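Long-range contact in tail spike protein (Acinetobacter phage vB_AbaP_AS12, PDB 6EU4), which probably binds, and may degrade, capsular polysaccharide of its Acinetobacter baumannii host, as a trimeric spike on the phage tail: residues A[117-121]-A[138-142]. Residues are numbered along the deposited sequence.
Sequences CKVRL and TIEGT
Strands 118-121 and 138-141 run parallel and extended, axes 4.6 Å apart at closest approach and 21° from aligned, Val-119 opposite Ile-139 and Arg-120 opposite Glu-140. A water joins Thr-138 N (2.9 Å) to Cys-117 O (2.7 Å); Thr-138 O accepts a hydrogen bond from Val-119 N (3.0 Å), and its hydroxyl hydrogen-bonds to Thr-142 O of a neighbouring subunit. Branched Ile-139, suited to a strand, packs CG2 against Leu-121 CD1 (3.7 Å), where Val-119 and Ile-139 meet helix 106-113. Glu-140 N donates to Val-119 O (2.8 Å); its O accepts Leu-121 N (2.9 Å) and Arg-120 NH1 (3.0 Å), the arginine folding back with chi1-chi3 all m. Arg-120 and Glu-140 face away from Ile-139, toward subunit packing, where long, opposite charges suit burial by pairing: Lys-118, t throughout, makes a salt bridge from NZ to Glu-140 OE1 (2.6 Å), and OE2 another to Lys-118 of the other neighbouring subunit. Gly-141, setting no side chain against Leu-121 O, gives it a CA-H...O contact (CA-O 3.5 Å). Thr-142 CG2 rests 3.8 Å from Arg-120 NH2. Such in-register parallel strands, continued by 88-89 and 192-194, typify stacked rungs of a trimeric tailspike's right-handed beta-helix, here near its N-terminal end.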
loop_
_atom_site.group_PDB
_atom_site.type_symbol
_atom_site.label_atom_id
_atom_site.label_comp_id
_atom_site.label_asym_id
_atom_site.label_seq_id
_atom_site.Cartn_x
_atom_site.Cartn_y
_atom_site.Cartn_z
ATOM N N CYS A 117 -24.324 -20.536 -20.729
ATOM C CA CYS A 117 -25.010 -19.258 -20.597
ATOM C C CYS A 117 -24.492 -18.497 -19.383
ATOM O O CYS A 117 -23.991 -19.079 -18.420
ATOM C CB CYS A 117 -26.519 -19.458 -20.443
ATOM S SG CYS A 117 -27.265 -20.505 -21.715
ATOM N N LYS A 118 -24.639 -17.172 -19.432
ATOM C CA LYS A 118 -24.638 -16.388 -18.206
ATOM C C LYS A 118 -25.818 -16.839 -17.356
ATOM O O LYS A 118 -26.921 -17.042 -17.866
ATOM C CB LYS A 118 -24.748 -14.893 -18.526
ATOM C CG LYS A 118 -24.800 -14.009 -17.289
ATOM C CD LYS A 118 -24.834 -12.517 -17.635
ATOM C CE LYS A 118 -24.851 -11.683 -16.365
ATOM N NZ LYS A 118 -24.847 -10.226 -16.685
ATOM N N VAL A 119 -25.581 -17.021 -16.064
ATOM C CA VAL A 119 -26.592 -17.529 -15.138
ATOM C C VAL A 119 -26.993 -16.402 -14.204
ATOM O O VAL A 119 -26.147 -15.865 -13.480
ATOM C CB VAL A 119 -26.075 -18.722 -14.330
ATOM C CG1 VAL A 119 -27.122 -19.152 -13.313
ATOM C CG2 VAL A 119 -25.757 -19.875 -15.249
ATOM N N ARG A 120 -28.286 -16.082 -14.190
ATOM C CA ARG A 120 -28.852 -15.119 -13.261
ATOM C C ARG A 120 -29.554 -15.838 -12.113
ATOM O O ARG A 120 -30.367 -16.744 -12.336
ATOM C CB ARG A 120 -29.831 -14.195 -13.980
ATOM C CG ARG A 120 -29.132 -13.173 -14.882
ATOM C CD ARG A 120 -28.586 -11.968 -14.088
ATOM N NE ARG A 120 -29.699 -11.085 -13.739
ATOM C CZ ARG A 120 -30.238 -10.972 -12.530
ATOM N NH1 ARG A 120 -29.745 -11.648 -11.484
ATOM N NH2 ARG A 120 -31.285 -10.165 -12.362
ATOM N N LEU A 121 -29.245 -15.427 -10.892
ATOM C CA LEU A 121 -29.895 -15.950 -9.695
ATOM C C LEU A 121 -30.909 -14.930 -9.192
ATOM O O LEU A 121 -30.563 -13.772 -8.948
ATOM C CB LEU A 121 -28.856 -16.258 -8.616
ATOM C CG LEU A 121 -27.753 -17.239 -9.046
ATOM C CD1 LEU A 121 -26.775 -17.511 -7.894
ATOM C CD2 LEU A 121 -28.314 -18.554 -9.597
ATOM N N THR A 138 -20.071 -17.181 -15.783
ATOM C CA THR A 138 -20.511 -15.952 -15.132
ATOM C C THR A 138 -21.843 -16.245 -14.455
ATOM O O THR A 138 -22.782 -16.724 -15.106
ATOM C CB THR A 138 -20.618 -14.794 -16.130
ATOM O OG1 THR A 138 -19.305 -14.459 -16.606
ATOM C CG2 THR A 138 -21.221 -13.549 -15.474
ATOM N N ILE A 139 -21.904 -15.972 -13.146
ATOM C CA ILE A 139 -23.089 -16.174 -12.317
ATOM C C ILE A 139 -23.336 -14.863 -11.586
ATOM O O ILE A 139 -22.433 -14.356 -10.912
ATOM C CB ILE A 139 -22.900 -17.315 -11.301
ATOM C CG1 ILE A 139 -22.424 -18.597 -11.979
ATOM C CG2 ILE A 139 -24.192 -17.536 -10.522
ATOM C CD1 ILE A 139 -21.992 -19.677 -11.003
ATOM N N GLU A 140 -24.538 -14.302 -11.730
ATOM C CA GLU A 140 -24.850 -12.979 -11.198
ATOM C C GLU A 140 -26.191 -13.016 -10.473
ATOM O O GLU A 140 -27.226 -13.290 -11.092
ATOM C CB GLU A 140 -24.887 -11.931 -12.323
ATOM C CG GLU A 140 -25.254 -10.507 -11.856
ATOM C CD GLU A 140 -25.460 -9.531 -13.013
ATOM O OE1 GLU A 140 -24.989 -9.815 -14.131
ATOM O OE2 GLU A 140 -26.082 -8.467 -12.795
ATOM N N GLY A 141 -26.176 -12.733 -9.167
ATOM C CA GLY A 141 -27.375 -12.398 -8.436
ATOM C C GLY A 141 -27.460 -10.889 -8.235
ATOM O O GLY A 141 -26.582 -10.135 -8.645
ATOM N N THR A 142 -28.544 -10.442 -7.585
ATOM C CA THR A 142 -28.684 -9.012 -7.297
ATOM C C THR A 142 -28.257 -8.635 -5.887
ATOM O O THR A 142 -28.291 -7.445 -5.538
ATOM C CB THR A 142 -30.124 -8.538 -7.521
ATOM O OG1 THR A 142 -31.019 -9.277 -6.679
ATOM C CG2 THR A 142 -30.528 -8.662 -8.981
HETATM O O HOH W 1 -21.412 -18.257 -18.101
#